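Transcription factor tau subunit sfc1 (Schizosaccharomyces pombe, PDB 4BJJ) helps TFIIIC recognise boxA promoter sites of tRNA and similar genes, this fragment being the part that pairs with the sfc7 subunit. Local coordinates at residues E12-E17 and K40-S45; A50-E55 and A70-R75. The protein carries 3 engineered substitutions. All blocks are in the same frame, centred on the assembly; numbering follows the deposited sequence.

Interaction 1 (E12-E17 and K40-S45); sequences EYALIE and KACQTS. With HG (mercury (II) ion), chain C.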
# COMPACT_ATOMS: atom_id res chain seq x y z
N GLU A 12 -2.38 2.23 11.67
CA GLU A 12 -2.93 1.39 10.63
C GLU A 12 -3.55 2.21 9.51
O GLU A 12 -3.96 3.35 9.71
CB GLU A 12 -3.94 0.45 11.25
CG GLU A 12 -3.34 -0.51 12.27
CD GLU A 12 -4.34 -1.56 12.74
OE1 GLU A 12 -5.54 -1.21 12.81
OE2 GLU A 12 -3.93 -2.72 13.01
N TYR A 13 -3.60 1.63 8.32
CA TYR A 13 -4.10 2.32 7.14
C TYR A 13 -4.94 1.41 6.27
O TYR A 13 -4.82 0.19 6.35
CB TYR A 13 -2.95 2.82 6.28
CG TYR A 13 -2.08 3.84 6.92
CD1 TYR A 13 -1.12 3.47 7.85
CD2 TYR A 13 -2.20 5.17 6.60
CE1 TYR A 13 -0.32 4.42 8.44
CE2 TYR A 13 -1.42 6.10 7.15
CZ TYR A 13 -0.47 5.74 8.07
OH TYR A 13 0.31 6.73 8.61
N ALA A 14 -5.76 2.03 5.42
CA ALA A 14 -6.37 1.33 4.29
C ALA A 14 -5.68 1.74 3.00
O ALA A 14 -5.19 2.86 2.86
CB ALA A 14 -7.84 1.67 4.21
N LEU A 15 -5.68 0.86 2.01
CA LEU A 15 -4.96 1.15 0.78
C LEU A 15 -5.90 0.97 -0.38
O LEU A 15 -6.57 -0.03 -0.48
CB LEU A 15 -3.76 0.22 0.64
CG LEU A 15 -3.06 0.17 -0.72
CD1 LEU A 15 -2.34 1.48 -0.98
CD2 LEU A 15 -2.11 -1.02 -0.79
N ILE A 16 -5.95 1.97 -1.25
CA ILE A 16 -6.74 1.91 -2.45
C ILE A 16 -5.81 1.80 -3.65
O ILE A 16 -5.06 2.72 -3.95
CB ILE A 16 -7.61 3.15 -2.58
CG1 ILE A 16 -8.56 3.22 -1.40
CG2 ILE A 16 -8.41 3.10 -3.86
CD1 ILE A 16 -9.23 4.56 -1.25
N GLU A 17 -5.88 0.68 -4.35
CA GLU A 17 -5.06 0.48 -5.56
C GLU A 17 -5.81 0.94 -6.79
O GLU A 17 -6.51 0.16 -7.43
CB GLU A 17 -4.59 -0.97 -5.67
CG GLU A 17 -3.63 -1.38 -4.55
CD GLU A 17 -2.98 -2.76 -4.76
OE1 GLU A 17 -3.25 -3.44 -5.78
OE2 GLU A 17 -2.19 -3.16 -3.88
N LYS A 40 -15.06 7.95 4.03
CA LYS A 40 -16.18 7.14 4.45
C LYS A 40 -15.87 5.67 4.16
O LYS A 40 -16.06 4.82 5.01
CB LYS A 40 -17.45 7.61 3.71
CG LYS A 40 -18.75 7.10 4.25
CD LYS A 40 -19.94 7.68 3.49
CE LYS A 40 -19.99 7.19 2.03
NZ LYS A 40 -21.19 7.67 1.29
N ALA A 41 -15.36 5.38 2.97
CA ALA A 41 -14.96 4.01 2.62
C ALA A 41 -13.88 3.46 3.55
O ALA A 41 -13.99 2.33 4.02
CB ALA A 41 -14.54 3.95 1.18
N CYS A 42 -12.88 4.25 3.87
CA CYS A 42 -11.85 3.78 4.81
C CYS A 42 -12.40 3.57 6.23
O CYS A 42 -12.07 2.58 6.90
CB CYS A 42 -10.67 4.76 4.85
SG CYS A 42 -9.51 4.48 6.24
N GLN A 43 -13.20 4.50 6.72
CA GLN A 43 -13.77 4.35 8.03
C GLN A 43 -14.65 3.06 8.16
O GLN A 43 -14.59 2.36 9.17
CB GLN A 43 -14.60 5.59 8.34
CG GLN A 43 -15.63 5.40 9.45
CD GLN A 43 -16.51 6.62 9.65
OE1 GLN A 43 -17.26 7.03 8.74
NE2 GLN A 43 -16.43 7.21 10.83
N THR A 44 -15.49 2.77 7.16
CA THR A 44 -16.28 1.55 7.18
C THR A 44 -15.37 0.33 7.26
O THR A 44 -15.68 -0.63 7.97
CB THR A 44 -17.14 1.41 5.93
OG1 THR A 44 -17.95 2.57 5.76
CG2 THR A 44 -18.08 0.20 6.03
N SER A 45 -14.24 0.36 6.54
CA SER A 45 -13.34 -0.80 6.50
C SER A 45 -12.78 -1.14 7.88
O SER A 45 -12.45 -2.30 8.15
CB SER A 45 -12.22 -0.69 5.43
OG SER A 45 -11.28 0.32 5.72
HG HG C . -10.22 5.29 8.15
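With its SG trans to the backbone N (chi1 167°), C42 reaches out from helix 35-47 beside the strand, and the sulfur comes within 3.8 Å of A14 CB. S45, one turn on, has chi1 at 67°; its hydroxyl lies between its own N and carbonyl carbon and turns back along the helix. There S45 OG donates to C42 O at 2.7 Å, meeting the carbonyl at 121° and a little out of its plane. That bond fixes the hydroxyl's rotation and leaves S45 OG 4.0 Å from A14 CB.

The methyl of A14 is therefore met by two side chains of one helical face, the cysteine sulfur and the hydroxyl oxygen. A14 CB also lies 4.2 Å from C42 CB, and the small residue lets the helix come close: the CA atoms of A14 and C42 are 6.0 Å apart. All three touching residues are buried.

The sulfur also carries a bound mercury ion, at 2.2 Å from C42 SG. Residues 13-17 pair antiparallel with a strand of the partner protein chain, while Y13, L15 and E17 bond to strand 88-100 in the same chain. Interaction 1 is thus helix-on-sheet packing, helix 35-47 lying against a strand of the Tau95 triple barrel domain whose sheet runs on into the neighbouring subunit.

Interaction 2 (A50-E55 and A70-R75); sequences AAALLE and ARVQSR. Engineered in segment 50-55: A50 (natural residue Lys), A51 (natural residue Gln).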
# COMPACT_ATOMS: atom_id res chain seq x y z
N ALA A 50 -16.31 -6.37 6.97
CA ALA A 50 -17.11 -7.20 6.08
C ALA A 50 -18.00 -6.41 5.11
O ALA A 50 -18.45 -6.95 4.09
CB ALA A 50 -17.96 -8.14 6.92
N ALA A 51 -18.28 -5.16 5.45
CA ALA A 51 -19.20 -4.30 4.69
C ALA A 51 -18.48 -3.33 3.77
O ALA A 51 -19.13 -2.59 3.02
CB ALA A 51 -20.10 -3.52 5.67
N ALA A 52 -17.15 -3.30 3.86
CA ALA A 52 -16.34 -2.36 3.10
C ALA A 52 -16.67 -2.40 1.62
O ALA A 52 -16.87 -3.44 1.04
CB ALA A 52 -14.87 -2.66 3.31
N LEU A 53 -16.67 -1.23 1.01
CA LEU A 53 -17.23 -1.05 -0.31
C LEU A 53 -16.65 0.24 -0.90
O LEU A 53 -16.53 1.25 -0.23
CB LEU A 53 -18.77 -0.95 -0.20
CG LEU A 53 -19.56 -0.89 -1.50
CD1 LEU A 53 -20.91 -1.52 -1.31
CD2 LEU A 53 -19.71 0.53 -2.00
N LEU A 54 -16.32 0.22 -2.18
CA LEU A 54 -15.90 1.42 -2.86
C LEU A 54 -16.10 1.23 -4.35
O LEU A 54 -15.85 0.16 -4.90
CB LEU A 54 -14.43 1.71 -2.53
CG LEU A 54 -13.79 2.99 -3.02
CD1 LEU A 54 -14.46 4.22 -2.47
CD2 LEU A 54 -12.31 2.98 -2.62
N GLU A 55 -16.53 2.29 -5.01
CA GLU A 55 -16.87 2.25 -6.41
C GLU A 55 -15.98 3.19 -7.25
O GLU A 55 -15.67 4.30 -6.83
CB GLU A 55 -18.34 2.63 -6.54
CG GLU A 55 -18.99 2.22 -7.82
CD GLU A 55 -20.47 2.48 -7.80
OE1 GLU A 55 -21.20 1.61 -7.32
OE2 GLU A 55 -20.90 3.56 -8.27
N ALA A 70 -14.78 -2.23 -6.09
CA ALA A 70 -13.52 -2.84 -5.70
C ALA A 70 -13.72 -4.20 -5.10
O ALA A 70 -14.70 -4.44 -4.41
CB ALA A 70 -12.81 -1.99 -4.68
N ARG A 71 -12.75 -5.07 -5.32
CA ARG A 71 -12.56 -6.25 -4.53
C ARG A 71 -11.80 -5.82 -3.28
O ARG A 71 -10.77 -5.16 -3.37
CB ARG A 71 -11.79 -7.31 -5.31
CG ARG A 71 -12.59 -7.90 -6.46
CD ARG A 71 -12.10 -9.28 -6.81
NE ARG A 71 -12.71 -10.31 -5.97
CZ ARG A 71 -12.29 -11.57 -5.90
NH1 ARG A 71 -11.24 -11.96 -6.61
NH2 ARG A 71 -12.91 -12.43 -5.11
N VAL A 72 -12.32 -6.18 -2.12
CA VAL A 72 -11.74 -5.78 -0.86
C VAL A 72 -11.06 -6.98 -0.22
O VAL A 72 -11.64 -8.06 -0.15
CB VAL A 72 -12.81 -5.26 0.08
CG1 VAL A 72 -12.19 -4.75 1.38
CG2 VAL A 72 -13.61 -4.20 -0.61
N GLN A 73 -9.82 -6.79 0.22
CA GLN A 73 -9.12 -7.89 0.84
C GLN A 73 -8.08 -7.39 1.83
O GLN A 73 -7.70 -6.23 1.81
CB GLN A 73 -8.48 -8.74 -0.24
CG GLN A 73 -7.91 -10.03 0.26
CD GLN A 73 -8.93 -10.85 0.97
OE1 GLN A 73 -9.27 -10.61 2.13
NE2 GLN A 73 -9.46 -11.83 0.27
N SER A 74 -7.65 -8.26 2.73
CA SER A 74 -6.48 -7.95 3.55
C SER A 74 -5.32 -8.82 3.10
O SER A 74 -5.52 -9.95 2.67
CB SER A 74 -6.76 -8.16 5.03
OG SER A 74 -6.96 -9.53 5.31
N ARG A 75 -4.12 -8.26 3.18
CA ARG A 75 -2.88 -8.98 2.96
C ARG A 75 -2.08 -8.67 4.19
O ARG A 75 -2.66 -8.51 5.25
CB ARG A 75 -2.19 -8.53 1.67
CG ARG A 75 -3.09 -8.75 0.47
CD ARG A 75 -2.45 -8.48 -0.85
NE ARG A 75 -2.13 -7.08 -1.02
CZ ARG A 75 -2.21 -6.42 -2.18
NH1 ARG A 75 -2.62 -7.03 -3.28
NH2 ARG A 75 -1.92 -5.14 -2.21
O HOH W 1 -16.08 -2.71 -3.32
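L54 and A70 are joined by a direct backbone hydrogen bond, A70 N to L54 O at 2.9 Å. It is nearly straight, with 171° at the hydrogen, and the donor approaches almost head-on to the carbonyl. Alongside it runs a probable water-mediated link: one water accepts from L54 N at 3.2 Å and is placed to donate to A70 O at 2.5 Å. That second leg is suspiciously short, so the bridge is less certain than the direct bond. If the water is correctly placed, both backbone polar groups of L54 reach A70, one directly and one through solvent, and the water bridges the two chains where a second direct bond might have been expected.

The apolar contact lies two residues back in the loop and two residues on in the strand, where A52 faces V72. The two methyls of V72 divide the work. CG1, trans to the backbone N (chi1 -177°), lies 3.9 Å from A52 CB, whereas CG2 sits 3.7 Å from A52 O, touching the peptide rather than the side chain. A70 CB makes a similar approach, 3.7 Å from L54 O, so the carbonyl that takes the direct bond also has a methyl beside it. L54 turns its isobutyl group elsewhere, onto F99 and F101 and against A41 of helix 35-47.

The CA atoms are 5.6 Å apart at L54 and A70 but 7.0 Å apart at A52 and V72, so the two chains diverge toward A52. This is the fraying end of the antiparallel pair of strands 55-56 and 68-73, in the Tau95 triple barrel domain.

Overall arrangement
Interaction 1 closes before interaction 2 opens along the chain, and their centres lie about 9 Å apart. Both reach one mixed sheet: strand 12-18 runs parallel to strand 88-100, and strand 68-73 runs antiparallel to that same strand. The loop after helix 35-47 connects them: its L54 packs against I16 of the strand, and A41 CB of the helix lies 3.6 Å from L53 O. A salt bridge adds a second tie, E17 OE2 to R75 NH2 at 2.6 Å. The loop thus packs between helix 35-47 and the sheet, joining the two contacts within the Tau95 triple barrel domain.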